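Local structure of proliferating cell nuclear antigen (Entamoeba histolytica, 3P91) at residues S156-D161 and C181-T186; C5-K10 and K69-G74. The protein probably acts as a ring-shaped sliding clamp that encircles DNA and raises the processivity of DNA polymerase delta during replication. All coordinates share one frame; numbering follows the deposited sequence.

Interaction 1. Residues S156-D161 and C181-T186; sequences SALGDD and CETCMT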
# COMPACT_ATOMS: atom_id res chain seq x y z
N SER A 156 15.93 -11.39 -7.12
CA SER A 156 16.50 -10.06 -6.91
C SER A 156 16.75 -9.79 -5.43
O SER A 156 17.73 -9.15 -5.06
CB SER A 156 15.57 -8.98 -7.47
OG SER A 156 15.23 -9.25 -8.82
N ALA A 157 15.84 -10.29 -4.60
CA ALA A 157 15.94 -10.13 -3.16
C ALA A 157 17.02 -11.01 -2.56
O ALA A 157 17.70 -10.61 -1.61
CB ALA A 157 14.60 -10.42 -2.51
N LEU A 158 17.17 -12.22 -3.09
CA LEU A 158 18.03 -13.23 -2.49
C LEU A 158 19.33 -13.45 -3.25
O LEU A 158 20.24 -14.12 -2.75
CB LEU A 158 17.27 -14.54 -2.41
CG LEU A 158 15.97 -14.53 -1.63
CD1 LEU A 158 15.16 -15.78 -1.92
CD2 LEU A 158 16.23 -14.39 -0.13
N GLY A 159 19.43 -12.90 -4.45
CA GLY A 159 20.58 -13.16 -5.29
C GLY A 159 21.57 -12.02 -5.36
O GLY A 159 21.42 -11.02 -4.66
N ASP A 160 22.59 -12.19 -6.19
CA ASP A 160 23.57 -11.15 -6.46
C ASP A 160 23.31 -10.48 -7.81
O ASP A 160 22.27 -9.86 -8.01
CB ASP A 160 25.00 -11.70 -6.39
CG ASP A 160 25.28 -12.77 -7.45
OD1 ASP A 160 24.31 -13.31 -8.03
OD2 ASP A 160 26.47 -13.09 -7.69
N ASP A 161 24.24 -10.63 -8.74
CA ASP A 161 24.19 -9.92 -10.01
C ASP A 161 23.81 -10.82 -11.18
O ASP A 161 23.43 -10.34 -12.24
CB ASP A 161 25.53 -9.24 -10.30
N CYS A 181 22.76 -16.46 0.83
CA CYS A 181 21.84 -17.45 0.33
C CYS A 181 22.29 -18.01 -1.01
O CYS A 181 22.80 -17.28 -1.84
CB CYS A 181 20.46 -16.80 0.19
SG CYS A 181 19.10 -17.93 -0.04
N GLU A 182 22.11 -19.31 -1.20
CA GLU A 182 22.21 -19.91 -2.52
C GLU A 182 20.83 -20.45 -2.85
O GLU A 182 20.25 -21.21 -2.08
CB GLU A 182 23.26 -21.02 -2.56
N THR A 183 20.28 -20.04 -3.99
CA THR A 183 18.91 -20.37 -4.33
C THR A 183 18.82 -21.19 -5.60
O THR A 183 19.60 -21.01 -6.52
CB THR A 183 18.05 -19.11 -4.48
OG1 THR A 183 18.19 -18.30 -3.31
CG2 THR A 183 16.60 -19.48 -4.68
N CYS A 184 17.85 -22.09 -5.65
CA CYS A 184 17.65 -22.96 -6.79
C CYS A 184 16.18 -23.30 -6.94
O CYS A 184 15.61 -23.97 -6.09
CB CYS A 184 18.46 -24.24 -6.60
SG CYS A 184 18.37 -25.37 -8.00
N MET A 185 15.57 -22.82 -8.02
CA MET A 185 14.21 -23.22 -8.38
C MET A 185 14.29 -24.23 -9.52
O MET A 185 15.08 -24.09 -10.44
CB MET A 185 13.35 -22.02 -8.80
N THR A 186 13.48 -25.28 -9.43
CA THR A 186 13.47 -26.30 -10.46
C THR A 186 12.05 -26.56 -10.95
O THR A 186 11.15 -26.87 -10.16
CB THR A 186 14.09 -27.62 -9.98
OG1 THR A 186 15.51 -27.46 -9.88
CG2 THR A 186 13.80 -28.75 -10.95
O HOH W 1 20.25 -16.73 -3.19
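A single water joins Leu158 to Cys181 and Thr183, held by three oxygens of the two segments. Its oxygen lies 2.6 Å from Leu158 O and also 2.6 Å from Thr183 OG1, while the bond to Cys181 O, at 2.9 Å, is weak. Thr183 reaches the water because OG1 stands anti to its own carbonyl carbon (chi1 -53°), on the side of the strand that looks at the helix end. Thr183 OG1 also comes within 4.0 Å of Leu158 CB, and the two side chains cross at nearly a right angle. Nearby, Cys181 CB approaches Leu158 O to 4.0 Å.

Leu158 closes helix 145-158, and Gly159 is where the backbone leaves helical geometry to turn toward strand 162-167. Strand 181-188 is an outermost strand of its four-stranded antiparallel sheet within the chain; the contact joins the end of a helix to that edge in the C-terminal clamp domain, largely through the water. That edge is also an assembly surface: the second subunit continues the sheet by antiparallel pairing at Glu182 to Thr186, and its Lys82, Ile83 and Phe118 pack on Leu158, Cys181 and Thr183 respectively.

Interaction 2. Residues C5-K10 and K69-G74; sequences CAFHAK and KPITLG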
# COMPACT_ATOMS: atom_id res chain seq x y z
N CYS A 5 -4.46 14.63 -41.16
CA CYS A 5 -3.57 14.16 -40.10
C CYS A 5 -2.50 13.20 -40.61
O CYS A 5 -2.81 12.28 -41.37
CB CYS A 5 -4.35 13.43 -39.01
SG CYS A 5 -5.35 14.47 -37.96
N ALA A 6 -1.26 13.40 -40.18
CA ALA A 6 -0.15 12.52 -40.54
C ALA A 6 -0.34 11.13 -39.95
O ALA A 6 0.08 10.13 -40.53
CB ALA A 6 1.16 13.11 -40.07
N PHE A 7 -0.98 11.08 -38.79
CA PHE A 7 -1.19 9.82 -38.10
C PHE A 7 -2.48 9.83 -37.29
O PHE A 7 -2.74 10.76 -36.53
CB PHE A 7 0.02 9.50 -37.21
CG PHE A 7 -0.08 8.17 -36.52
CD1 PHE A 7 -0.14 6.99 -37.25
CD2 PHE A 7 -0.10 8.09 -35.13
CE1 PHE A 7 -0.23 5.77 -36.61
CE2 PHE A 7 -0.20 6.88 -34.49
CZ PHE A 7 -0.26 5.72 -35.23
N HIS A 8 -3.28 8.79 -37.47
CA HIS A 8 -4.47 8.58 -36.65
C HIS A 8 -4.61 7.11 -36.28
O HIS A 8 -4.50 6.22 -37.12
CB HIS A 8 -5.72 9.09 -37.38
CG HIS A 8 -7.00 8.65 -36.75
ND1 HIS A 8 -7.50 9.21 -35.59
CD2 HIS A 8 -7.90 7.71 -37.13
CE1 HIS A 8 -8.64 8.63 -35.28
NE2 HIS A 8 -8.91 7.71 -36.19
N ALA A 9 -4.85 6.84 -35.00
CA ALA A 9 -5.00 5.46 -34.56
C ALA A 9 -5.93 5.33 -33.36
O ALA A 9 -5.78 6.05 -32.38
CB ALA A 9 -3.64 4.85 -34.24
N LYS A 10 -6.90 4.42 -33.45
CA LYS A 10 -7.70 4.08 -32.29
C LYS A 10 -7.55 2.62 -31.94
O LYS A 10 -7.77 1.75 -32.77
CB LYS A 10 -9.18 4.39 -32.50
CG LYS A 10 -10.02 4.05 -31.29
CD LYS A 10 -11.47 4.38 -31.54
CE LYS A 10 -12.00 3.51 -32.65
NZ LYS A 10 -12.93 4.25 -33.56
N LYS A 69 2.42 7.80 -44.71
CA LYS A 69 3.86 7.85 -44.80
C LYS A 69 4.46 7.61 -43.42
O LYS A 69 3.89 8.01 -42.41
CB LYS A 69 4.31 9.19 -45.38
CG LYS A 69 3.66 9.51 -46.72
CD LYS A 69 4.17 10.82 -47.35
N PRO A 70 5.62 6.93 -43.37
CA PRO A 70 6.29 6.64 -42.10
C PRO A 70 6.65 7.89 -41.32
O PRO A 70 7.12 8.88 -41.88
CB PRO A 70 7.57 5.92 -42.54
CG PRO A 70 7.26 5.39 -43.89
CD PRO A 70 6.35 6.39 -44.52
N ILE A 71 6.43 7.85 -40.01
CA ILE A 71 6.84 8.92 -39.12
C ILE A 71 7.49 8.30 -37.90
O ILE A 71 7.28 7.12 -37.60
CB ILE A 71 5.64 9.75 -38.68
CG1 ILE A 71 4.70 8.92 -37.81
CG2 ILE A 71 4.88 10.28 -39.88
CD1 ILE A 71 3.39 9.61 -37.55
N THR A 72 8.29 9.09 -37.19
CA THR A 72 8.91 8.62 -35.96
C THR A 72 8.62 9.60 -34.83
O THR A 72 8.98 10.77 -34.93
CB THR A 72 10.43 8.40 -36.12
OG1 THR A 72 11.07 8.59 -34.85
CG2 THR A 72 11.00 9.38 -37.10
N LEU A 73 7.97 9.12 -33.78
CA LEU A 73 7.64 9.97 -32.64
C LEU A 73 8.61 9.76 -31.48
O LEU A 73 8.70 8.68 -30.92
CB LEU A 73 6.22 9.68 -32.16
CG LEU A 73 5.11 9.59 -33.21
CD1 LEU A 73 3.91 8.93 -32.61
CD2 LEU A 73 4.75 10.96 -33.75
N GLY A 74 9.33 10.82 -31.13
CA GLY A 74 10.25 10.79 -30.01
C GLY A 74 9.52 10.93 -28.69
O GLY A 74 9.04 12.00 -28.34
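Phe7 and Ile71 form a small apolar contact between the five-stranded sheet and the N-terminal part of the nine-stranded sheet, near the start of strand 7-11 in one and strand 71-76 in the other. The two strands are not paired with each other; their closest meeting is through one methyl group. Ile71 CD1 sits 3.4 Å from Phe7 CB, a close approach for two carbons, and 3.9 Å from Phe7 CG. The methyl therefore lies against the root of the aromatic side chain, approaching the ring obliquely, and the two side chains cross at about a right angle. Ile71 makes this reach by an extended branch: CG1 sits between the backbone N and the carbonyl carbon (chi1 66°), the crowded position, and CD1 then continues away from CA with chi2 near anti (-170°). Ile71 CD1 also passes Ala6 O, at a looser 4.5 Å.

The backbone beside Phe7 is irregular. Ala6 and Phe7 both face Val97 of strand 92-97 in a classic beta bulge, just where the strand begins. Phe7 also meets the ring of Phe65, their planes about 80° apart, which brings strand 62-66 to the aromatic side chain as well. On the Ile71 side, Cys35 of strand 30-36 touches both Ile71 and Leu73, and Leu73 packs on Val97. Strand 7-11 runs between strands 62-66 and 92-97 in the five-stranded sheet, and its start meets the start of strand 71-76, an outermost strand of the nine-stranded sheet within the chain, which has strand 30-36 beside it.

Along the chain the two come in series, both segments of interaction 2 preceding those of interaction 1, and they lie on opposite sides of its centre, with contact centres 44 Å apart and nearest atoms about 29 Å apart. Within the chain they share no helix, strand or sheet: interaction 2 belongs to the N-terminal domain and interaction 1 to the C-terminal domain, although the nine-stranded sheet that includes strand 71-76 spans both. Residues 5-10 and 69-74 pack within one subunit and are touched by no other chain of the assembly, whereas 181-186 carries its sheet into the second subunit, consistent with closure of a three-subunit ring.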